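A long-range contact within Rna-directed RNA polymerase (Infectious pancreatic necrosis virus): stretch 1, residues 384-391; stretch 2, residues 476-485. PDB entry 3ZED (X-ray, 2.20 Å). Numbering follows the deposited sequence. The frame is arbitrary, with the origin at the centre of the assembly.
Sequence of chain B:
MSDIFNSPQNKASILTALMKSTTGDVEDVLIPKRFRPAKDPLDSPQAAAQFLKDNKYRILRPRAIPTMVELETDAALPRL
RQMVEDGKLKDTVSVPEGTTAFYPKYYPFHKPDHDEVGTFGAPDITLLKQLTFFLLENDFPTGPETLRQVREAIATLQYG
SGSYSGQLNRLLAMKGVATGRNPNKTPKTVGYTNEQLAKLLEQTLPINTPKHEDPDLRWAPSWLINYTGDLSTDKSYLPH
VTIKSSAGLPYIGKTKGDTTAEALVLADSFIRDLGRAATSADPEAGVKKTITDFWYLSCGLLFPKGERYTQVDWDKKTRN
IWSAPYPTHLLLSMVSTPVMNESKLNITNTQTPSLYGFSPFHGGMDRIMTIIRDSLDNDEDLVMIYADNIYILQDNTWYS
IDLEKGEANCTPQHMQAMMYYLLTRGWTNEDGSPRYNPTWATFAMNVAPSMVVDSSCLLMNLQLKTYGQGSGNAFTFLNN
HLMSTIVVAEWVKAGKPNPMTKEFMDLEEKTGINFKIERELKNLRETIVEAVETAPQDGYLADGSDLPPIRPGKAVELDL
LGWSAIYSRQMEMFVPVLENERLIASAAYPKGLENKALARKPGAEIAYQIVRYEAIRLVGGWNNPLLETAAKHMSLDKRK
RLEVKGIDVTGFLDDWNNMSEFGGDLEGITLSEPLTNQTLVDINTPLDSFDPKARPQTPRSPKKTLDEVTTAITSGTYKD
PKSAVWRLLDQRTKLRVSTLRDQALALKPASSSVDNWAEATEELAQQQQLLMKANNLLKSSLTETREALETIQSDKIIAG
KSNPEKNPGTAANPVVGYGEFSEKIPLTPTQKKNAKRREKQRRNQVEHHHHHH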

# COMPACT_ATOMS: atom_id res chain seq x y z
N MET B 384 -1.97 15.96 8.75
CA MET B 384 -2.38 14.55 8.72
C MET B 384 -1.61 13.85 7.64
O MET B 384 -1.36 14.45 6.58
CB MET B 384 -3.90 14.38 8.51
CG MET B 384 -4.73 15.02 9.60
SD MET B 384 -6.43 14.60 9.33
CE MET B 384 -7.25 15.84 10.27
N ILE B 385 -1.19 12.60 7.90
CA ILE B 385 -0.36 11.84 6.95
C ILE B 385 -0.89 10.45 6.74
O ILE B 385 -1.19 9.74 7.69
CB ILE B 385 1.14 11.78 7.40
CG1 ILE B 385 1.72 13.20 7.66
CG2 ILE B 385 2.03 11.01 6.41
CD1 ILE B 385 2.96 13.22 8.59
N TYR B 386 -0.92 10.03 5.48
CA TYR B 386 -1.29 8.69 5.06
C TYR B 386 -0.45 8.31 3.85
O TYR B 386 -0.81 8.69 2.74
CB TYR B 386 -2.79 8.58 4.75
CG TYR B 386 -3.21 7.13 4.56
CD1 TYR B 386 -3.14 6.52 3.31
CD2 TYR B 386 -3.66 6.37 5.63
CE1 TYR B 386 -3.49 5.18 3.14
CE2 TYR B 386 -4.04 5.04 5.47
CZ TYR B 386 -3.94 4.44 4.22
OH TYR B 386 -4.29 3.13 4.04
N ALA B 387 0.65 7.54 4.05
CA ALA B 387 1.53 7.12 2.94
C ALA B 387 1.95 8.37 2.11
O ALA B 387 2.45 9.32 2.70
CB ALA B 387 0.84 6.05 2.07
N ASP B 388 1.66 8.41 0.79
CA ASP B 388 1.99 9.55 -0.10
C ASP B 388 0.97 10.71 -0.02
O ASP B 388 1.09 11.65 -0.79
CB ASP B 388 2.14 9.08 -1.56
CG ASP B 388 0.95 8.30 -2.11
OD1 ASP B 388 0.28 7.58 -1.32
OD2 ASP B 388 0.72 8.35 -3.34
N ASN B 389 0.01 10.69 0.95
CA ASN B 389 -0.96 11.77 1.10
C ASN B 389 -0.67 12.63 2.34
O ASN B 389 -0.58 12.11 3.46
CB ASN B 389 -2.41 11.23 1.21
CG ASN B 389 -2.84 10.27 0.12
OD1 ASN B 389 -3.11 9.11 0.37
ND2 ASN B 389 -2.92 10.73 -1.12
N ILE B 390 -0.59 13.94 2.14
CA ILE B 390 -0.42 14.91 3.23
C ILE B 390 -1.63 15.83 3.22
O ILE B 390 -2.08 16.27 2.16
CB ILE B 390 0.91 15.73 3.12
CG1 ILE B 390 2.13 14.81 3.15
CG2 ILE B 390 1.00 16.85 4.17
CD1 ILE B 390 3.42 15.44 2.48
N TYR B 391 -2.16 16.12 4.42
CA TYR B 391 -3.26 17.07 4.59
C TYR B 391 -2.79 18.13 5.54
O TYR B 391 -2.30 17.79 6.62
CB TYR B 391 -4.53 16.37 5.11
CG TYR B 391 -5.00 15.30 4.15
CD1 TYR B 391 -5.75 15.62 3.02
CD2 TYR B 391 -4.64 13.96 4.34
CE1 TYR B 391 -6.16 14.64 2.12
CE2 TYR B 391 -5.05 12.97 3.45
CZ TYR B 391 -5.80 13.32 2.33
OH TYR B 391 -6.19 12.34 1.46
N THR B 476 5.34 -0.64 0.47
CA THR B 476 4.89 0.52 -0.31
C THR B 476 4.35 1.65 0.62
O THR B 476 4.87 2.78 0.58
CB THR B 476 3.87 0.13 -1.41
OG1 THR B 476 4.48 -0.80 -2.32
CG2 THR B 476 3.39 1.35 -2.21
N PHE B 477 3.33 1.34 1.45
CA PHE B 477 2.72 2.31 2.38
C PHE B 477 3.77 2.92 3.32
O PHE B 477 3.81 4.15 3.48
CB PHE B 477 1.59 1.64 3.23
CG PHE B 477 1.06 2.55 4.33
CD1 PHE B 477 1.71 2.62 5.57
CD2 PHE B 477 -0.07 3.33 4.13
CE1 PHE B 477 1.27 3.51 6.56
CE2 PHE B 477 -0.51 4.22 5.12
CZ PHE B 477 0.17 4.31 6.32
N LEU B 478 4.57 2.04 3.99
CA LEU B 478 5.57 2.45 4.99
C LEU B 478 6.63 3.38 4.43
O LEU B 478 6.90 4.42 5.03
CB LEU B 478 6.24 1.21 5.64
CG LEU B 478 5.34 0.33 6.51
CD1 LEU B 478 6.03 -0.96 6.90
CD2 LEU B 478 4.87 1.07 7.74
N ASN B 479 7.19 3.05 3.27
CA ASN B 479 8.21 3.87 2.62
C ASN B 479 7.62 5.21 2.15
O ASN B 479 8.27 6.23 2.31
CB ASN B 479 8.85 3.13 1.45
CG ASN B 479 9.63 1.90 1.84
OD1 ASN B 479 10.09 1.77 2.98
ND2 ASN B 479 9.82 0.99 0.90
N ASN B 480 6.40 5.22 1.60
CA ASN B 480 5.74 6.45 1.18
C ASN B 480 5.42 7.33 2.39
O ASN B 480 5.62 8.55 2.34
CB ASN B 480 4.46 6.14 0.40
CG ASN B 480 4.69 5.77 -1.06
OD1 ASN B 480 5.78 5.92 -1.60
ND2 ASN B 480 3.67 5.28 -1.71
N HIS B 481 4.97 6.71 3.51
CA HIS B 481 4.65 7.43 4.75
C HIS B 481 5.90 8.11 5.34
O HIS B 481 5.81 9.23 5.84
CB HIS B 481 4.01 6.46 5.77
CG HIS B 481 3.26 7.15 6.88
ND1 HIS B 481 1.89 7.36 6.81
CD2 HIS B 481 3.71 7.60 8.08
CE1 HIS B 481 1.55 7.92 7.97
NE2 HIS B 481 2.62 8.11 8.75
N LEU B 482 7.07 7.44 5.23
CA LEU B 482 8.34 8.02 5.69
C LEU B 482 8.72 9.26 4.83
O LEU B 482 9.14 10.29 5.38
CB LEU B 482 9.45 6.95 5.68
CG LEU B 482 10.93 7.40 5.86
CD1 LEU B 482 11.10 8.34 7.04
CD2 LEU B 482 11.77 6.21 6.16
N MET B 483 8.56 9.16 3.51
CA MET B 483 8.85 10.28 2.61
C MET B 483 7.96 11.49 2.92
O MET B 483 8.47 12.60 3.01
CB MET B 483 8.74 9.86 1.15
CG MET B 483 9.87 8.92 0.75
SD MET B 483 9.95 8.62 -1.03
CE MET B 483 8.49 7.61 -1.27
N SER B 484 6.66 11.26 3.19
CA SER B 484 5.74 12.35 3.57
C SER B 484 6.13 12.95 4.91
O SER B 484 6.03 14.16 5.08
CB SER B 484 4.30 11.85 3.62
OG SER B 484 3.86 11.52 2.32
N THR B 485 6.63 12.11 5.85
CA THR B 485 7.13 12.52 7.17
C THR B 485 8.29 13.53 7.02
O THR B 485 8.35 14.53 7.74
CB THR B 485 7.53 11.27 7.99
OG1 THR B 485 6.32 10.58 8.33
CG2 THR B 485 8.32 11.60 9.25

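The tip of a β-hairpin is held against a helix by side chains that bond to its backbone: both the amide and the carbonyl of Ala387, in a type II' turn from Tyr386 to Asn389, are taken up by helical residues. Ala387 N donates to His481 ND1 at 3.0 Å, and Ser484 OG donates to Ala387 O at 2.6 Å, a short bond. Within the turn, Tyr386 and Asn389 pair their own backbone groups, which leaves the polar groups of Ala387 free to face the helix.

The approach is correspondingly close. The CA atoms of Ala387 and His481 lie 3.6 Å apart, and His481 CA makes a CA-H...O contact with Ala387 O, also at 3.6 Å. The strand 384-386 runs roughly antiparallel to the helix, at 151°, with the axes 8.2 Å apart at their closest. The small side chain of Ala387 suits this tight place. Its CB lies 3.5 Å from Phe477 CD2 and 4.0 Å from Asn480 CB, while its CA sits over one face of the Phe477 ring.

His481 serves here in two ways. Because ND1 accepts the amide proton of Ala387, it must be unprotonated in this bond; the amide arrives at the ring edge, near the plane where the nitrogen lone pair lies. One face of the His481 ring remains available to Ile385, whose CG2 lies 3.5 Å from His481 CE1 and stands only 18° off the ring normal, a CH-pi contact. Ile385 points toward the helix, and its branched side chain also places CG2 3.7 Å from Ser484 CB.

Serine is small enough to sit close beneath the hairpin while still carrying a hydroxyl to the carbonyl. Its CB packs against aliphatic carbon from both strands, since Ile390 CG1 also approaches Ser484 CB to 3.7 Å. Thus an apolar surface lies beside the short polar bond.

Toward the start of the helix, aromatic packing takes over. Tyr386 has its CA-to-CB bond directed away from the helix, yet the end of its side chain comes back near enough for the edge of Phe477 to meet its ring face. The centroids are 4.9 Å apart and the planes are inclined at 74°, an arrangement that brings the slightly positive ring hydrogens of Phe477 toward the electron-rich face of Tyr386. Nearby, Asn480 points toward the turn and offers mainly packing: its CB lies 3.6 Å from Asp388 N.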